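Local atomic coordinates of chitinase (Chromobacterium violaceum, PDB entry 4TXG), a protein that probably binds and hydrolyses chitin, as a family 18 glycoside hydrolase that breaks O-glycosidic bonds in the polysaccharide. Residues P316-N320 / N332-G336; G434-N440 / H722-N726. Residue numbers count along the deposited sequence, not the author numbering.

From the N terminus, the chain runs through the first strands of the glycoside hydrolase family 18 barrel and meets contact 1 just after barrel strand 308-312. Contact 1 closes the loop between that strand and helix 338-360, with the short helix 328-331 leading into its second segment. The chain then completes the barrel before entering the C-terminal β-domain, where segment 722-726 folds back on loop 434-440 to form contact 2. The two contacts follow in series, neither nested nor crossed, with centres about 27 Å apart. Contact 1 is local to one barrel loop, although the C-terminal domain also touches it at Asp670; contact 2 joins the two domains directly.

Contact 1 (P316-N320 / N332-G336); sequences PTSMN and NARLG
Leu335 is the centre of this contact and shows how one aliphatic side chain can fill the space between two limbs of a loop. The register runs in opposite senses, the limbs meeting obliquely, with Ser318 nearest Leu335 (CA-CA 4.2 Å) and Asn320 nearest Asn332 (CA-CA 5.9 Å), and neither is a regular helix or strand. Segment 316-320 is extended at Thr317, bends at Ser318 (phi/psi -87/5) and extends again through Met319 and Asn320. Leu335, helical in backbone (-51/-44) and in the mt rotamer, lays its branched end along this bend. Its CD2 lies 3.6 Å from Met319 O and 3.8 Å from Thr317 O, while its CD1 reaches Asn320 CA at 3.8 Å. Ser318 CB comes to 3.2 Å from Leu335 O, and chi1 p turns OG to a hydrogen bond with Gly379 O in the neighbouring barrel loop. Asn320, chi1 t, covers the other end near Asn332, whose ND2 is held by Asn321 OD1. Contact is mostly van der Waals packing between the loop's start and the residues after helix 328-331. The result belongs to the β4-α4 loop of a TIM barrel, directly after the strand that carries the DxxDxDxE signature in family 18 chitinases.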
loop_
_atom_site.group_PDB
_atom_site.type_symbol
_atom_site.label_atom_id
_atom_site.label_comp_id
_atom_site.label_asym_id
_atom_site.label_seq_id
_atom_site.Cartn_x
_atom_site.Cartn_y
_atom_site.Cartn_z
ATOM N N PRO A 316 6.536 9.808 0.889
ATOM C CA PRO A 316 6.844 10.951 0.026
ATOM C C PRO A 316 5.686 11.947 -0.005
ATOM O O PRO A 316 5.109 12.215 -1.063
ATOM C CB PRO A 316 7.052 10.300 -1.344
ATOM C CG PRO A 316 6.058 9.150 -1.331
ATOM C CD PRO A 316 6.086 8.635 0.109
ATOM N N THR A 317 5.334 12.485 1.156
ATOM C CA THR A 317 4.198 13.385 1.218
ATOM C C THR A 317 4.618 14.773 1.684
ATOM O O THR A 317 5.577 14.924 2.450
ATOM C CB THR A 317 3.100 12.831 2.149
ATOM O OG1 THR A 317 1.960 13.698 2.133
ATOM C CG2 THR A 317 3.607 12.680 3.580
ATOM N N SER A 318 3.892 15.788 1.224
ATOM C CA SER A 318 4.186 17.161 1.603
ATOM C C SER A 318 3.490 17.600 2.907
ATOM O O SER A 318 3.595 18.766 3.282
ATOM C CB SER A 318 3.794 18.114 0.471
ATOM O OG SER A 318 2.379 18.162 0.312
ATOM N N MET A 319 2.800 16.686 3.592
ATOM C CA MET A 319 2.230 16.988 4.910
ATOM C C MET A 319 3.360 17.129 5.926
ATOM O O MET A 319 4.215 16.255 6.028
ATOM C CB MET A 319 1.263 15.895 5.389
ATOM C CG MET A 319 0.179 15.495 4.398
ATOM S SD MET A 319 -0.967 16.819 3.943
ATOM C CE MET A 319 -1.892 17.069 5.437
ATOM N N ASN A 320 3.361 18.232 6.660
ATOM C CA ASN A 320 4.382 18.495 7.663
ATOM C C ASN A 320 4.282 17.482 8.810
ATOM O O ASN A 320 3.178 17.121 9.213
ATOM C CB ASN A 320 4.234 19.931 8.169
ATOM C CG ASN A 320 5.288 20.307 9.179
ATOM O OD1 ASN A 320 6.457 20.477 8.835
ATOM N ND2 ASN A 320 4.876 20.464 10.434
ATOM N N ASN A 332 10.829 17.271 6.630
ATOM C CA ASN A 332 10.201 18.584 6.702
ATOM C C ASN A 332 10.953 19.644 5.882
ATOM O O ASN A 332 10.376 20.653 5.480
ATOM C CB ASN A 332 10.059 19.018 8.166
ATOM C CG ASN A 332 8.960 18.253 8.893
ATOM O OD1 ASN A 332 8.078 17.662 8.261
ATOM N ND2 ASN A 332 9.002 18.264 10.226
ATOM N N ALA A 333 12.230 19.400 5.605
ATOM C CA ALA A 333 13.014 20.318 4.794
ATOM C C ALA A 333 12.766 20.113 3.292
ATOM O O ALA A 333 13.234 20.892 2.466
ATOM C CB ALA A 333 14.507 20.154 5.115
ATOM N N ARG A 334 12.016 19.075 2.948
ATOM C CA ARG A 334 11.851 18.681 1.553
ATOM C C ARG A 334 10.389 18.617 1.105
ATOM O O ARG A 334 10.107 18.128 0.016
ATOM C CB ARG A 334 12.494 17.303 1.317
ATOM C CG ARG A 334 14.015 17.289 1.347
ATOM C CD ARG A 334 14.530 15.848 1.503
ATOM N NE ARG A 334 15.970 15.765 1.266
ATOM C CZ ARG A 334 16.900 16.108 2.155
ATOM N NH1 ARG A 334 16.549 16.560 3.356
ATOM N NH2 ARG A 334 18.187 16.010 1.840
ATOM N N LEU A 335 9.466 19.102 1.931
ATOM C CA LEU A 335 8.038 18.853 1.694
ATOM C C LEU A 335 7.590 19.194 0.273
ATOM O O LEU A 335 6.871 18.413 -0.356
ATOM C CB LEU A 335 7.182 19.630 2.690
ATOM C CG LEU A 335 7.397 19.292 4.168
ATOM C CD1 LEU A 335 6.536 20.201 5.042
ATOM C CD2 LEU A 335 7.117 17.807 4.455
ATOM N N GLY A 336 8.032 20.337 -0.238
ATOM C CA GLY A 336 7.591 20.787 -1.550
ATOM C C GLY A 336 8.181 20.026 -2.725
ATOM O O GLY A 336 7.734 20.181 -3.868
#

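Contact 2 (G434-N440 / H722-N726); sequences GNIGYLN and HSGSN
Residues 435-437 and 724-726 run side by side in nearly the same direction, Asn435 next to Ser725 (CA-CA 4.6 Å) and Ile436 next to Asn726 (CA-CA 5.4 Å). Gly434 and Asn435 both take left-handed helical angles (55/36 and 52/35), after which Ile436 and Gly437 are extended; Leu439 is the centre of an inverse gamma turn, and Asn440 is the N-cap of helix 441-448. Across the gap, His722 and Ser723 are extended, Gly724 turns the chain with positive phi (79/-170), and Ser725 (-61/153) leads into Asn726 (-103/23). Asn435 O receives a weak hydrogen bond from Asn726 N (3.4 Å) and a CA-H...O contact from Ser725 CA (3.3 Å). This junction exemplifies docking between domains, a loop joining two strands of the C-terminal β-domain against the β6-α6 loop of the TIM barrel. The side chain of Asn726, chi1 p and chi2 -33°, makes two strong cross-segment hydrogen bonds, its amide pairing with the Gly437 backbone as a peptide group would: Gly437 N donates to Asn726 OD1 (2.9 Å), and Asn726 ND2 donates to Gly437 O (2.8 Å). Gly437 O also accepts from Asn440 ND2 (2.9 Å). A water extends the network, donating to Asn440 OD1 (2.8 Å) and accepting from Asn726 ND2 (2.9 Å), while Asn440 OD1 also caps Trp443 N. Ile436, in the mt rotamer, places CG2 3.9 Å from Asn726 ND2 and CD1 4.4 Å from His722 CD2. Within its own segment the His722 ring, chi1 t, hydrogen-bonds from NE2 to Gly724 O (2.8 Å), and ND1 hydrogen-bonds with Lys731 N.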
loop_
_atom_site.group_PDB
_atom_site.type_symbol
_atom_site.label_atom_id
_atom_site.label_comp_id
_atom_site.label_asym_id
_atom_site.label_seq_id
_atom_site.Cartn_x
_atom_site.Cartn_y
_atom_site.Cartn_z
ATOM N N GLY A 434 -19.783 15.588 1.937
ATOM C CA GLY A 434 -20.844 14.742 1.411
ATOM C C GLY A 434 -21.033 13.417 2.133
ATOM O O GLY A 434 -21.340 12.399 1.506
ATOM N N ASN A 435 -20.847 13.446 3.448
ATOM C CA ASN A 435 -20.933 12.268 4.317
ATOM C C ASN A 435 -20.084 11.081 3.881
ATOM O O ASN A 435 -20.460 9.921 4.075
ATOM C CB ASN A 435 -22.377 11.830 4.464
ATOM C CG ASN A 435 -23.150 12.752 5.377
ATOM O OD1 ASN A 435 -23.874 13.623 4.909
ATOM N ND2 ASN A 435 -22.963 12.593 6.694
ATOM N N ILE A 436 -18.923 11.385 3.317
ATOM C CA ILE A 436 -17.933 10.364 3.020
ATOM C C ILE A 436 -16.915 10.285 4.149
ATOM O O ILE A 436 -16.216 11.258 4.421
ATOM C CB ILE A 436 -17.220 10.655 1.695
ATOM C CG1 ILE A 436 -18.245 10.595 0.547
ATOM C CG2 ILE A 436 -16.064 9.666 1.467
ATOM C CD1 ILE A 436 -17.642 10.712 -0.825
ATOM N N GLY A 437 -16.847 9.134 4.816
ATOM C CA GLY A 437 -15.803 8.889 5.806
ATOM C C GLY A 437 -14.684 8.078 5.171
ATOM O O GLY A 437 -14.966 7.140 4.440
ATOM N N TYR A 438 -13.422 8.416 5.447
ATOM C CA TYR A 438 -12.333 7.879 4.619
ATOM C C TYR A 438 -11.347 6.931 5.302
ATOM O O TYR A 438 -10.459 6.406 4.633
ATOM C CB TYR A 438 -11.535 9.033 3.995
ATOM C CG TYR A 438 -10.998 10.010 5.006
ATOM C CD1 TYR A 438 -9.778 9.792 5.637
ATOM C CD2 TYR A 438 -11.723 11.144 5.344
ATOM C CE1 TYR A 438 -9.295 10.684 6.578
ATOM C CE2 TYR A 438 -11.244 12.041 6.275
ATOM C CZ TYR A 438 -10.037 11.808 6.885
ATOM O OH TYR A 438 -9.574 12.709 7.816
ATOM N N LEU A 439 -11.481 6.702 6.608
ATOM C CA LEU A 439 -10.528 5.838 7.312
ATOM C C LEU A 439 -10.940 4.375 7.194
ATOM O O LEU A 439 -11.266 3.718 8.188
ATOM C CB LEU A 439 -10.406 6.236 8.795
ATOM C CG LEU A 439 -9.602 7.506 9.085
ATOM C CD1 LEU A 439 -9.506 7.763 10.582
ATOM C CD2 LEU A 439 -8.208 7.400 8.467
ATOM N N ASN A 440 -10.931 3.864 5.973
ATOM C CA ASN A 440 -11.354 2.489 5.752
ATOM C C ASN A 440 -10.812 1.957 4.437
ATOM O O ASN A 440 -10.458 2.720 3.545
ATOM C CB ASN A 440 -12.887 2.386 5.789
ATOM C CG ASN A 440 -13.557 3.306 4.774
ATOM O OD1 ASN A 440 -13.748 2.929 3.622
ATOM N ND2 ASN A 440 -13.905 4.522 5.198
ATOM N N HIS A 722 -21.376 7.562 -7.058
ATOM C CA HIS A 722 -21.733 7.504 -5.652
ATOM C C HIS A 722 -22.416 8.778 -5.170
ATOM O O HIS A 722 -21.919 9.878 -5.393
ATOM C CB HIS A 722 -20.512 7.243 -4.773
ATOM C CG HIS A 722 -20.852 7.198 -3.322
ATOM N ND1 HIS A 722 -21.297 6.049 -2.696
ATOM C CD2 HIS A 722 -20.904 8.176 -2.384
ATOM C CE1 HIS A 722 -21.579 6.317 -1.437
ATOM N NE2 HIS A 722 -21.350 7.606 -1.221
ATOM N N SER A 723 -23.533 8.604 -4.471
ATOM C CA SER A 723 -24.215 9.708 -3.807
ATOM C C SER A 723 -24.566 9.307 -2.382
ATOM O O SER A 723 -24.753 8.125 -2.090
ATOM C CB SER A 723 -25.478 10.107 -4.574
ATOM O OG SER A 723 -25.156 10.489 -5.900
ATOM N N GLY A 724 -24.646 10.291 -1.496
ATOM C CA GLY A 724 -25.014 10.037 -0.117
ATOM C C GLY A 724 -23.859 9.507 0.702
ATOM O O GLY A 724 -22.709 9.500 0.260
ATOM N N SER A 725 -24.178 9.058 1.909
ATOM C CA SER A 725 -23.189 8.494 2.817
ATOM C C SER A 725 -22.513 7.255 2.216
ATOM O O SER A 725 -23.107 6.585 1.366
ATOM C CB SER A 725 -23.870 8.155 4.140
ATOM O OG SER A 725 -23.312 7.019 4.741
ATOM N N ASN A 726 -21.279 6.964 2.631
ATOM C CA ASN A 726 -20.610 5.743 2.179
ATOM C C ASN A 726 -20.630 4.661 3.254
ATOM O O ASN A 726 -19.817 3.743 3.245
ATOM C CB ASN A 726 -19.169 6.019 1.703
ATOM C CG ASN A 726 -18.229 6.477 2.823
ATOM O OD1 ASN A 726 -18.638 7.158 3.759
ATOM N ND2 ASN A 726 -16.951 6.119 2.704
HETATM O O HOH W 1 -15.600 3.734 1.668
#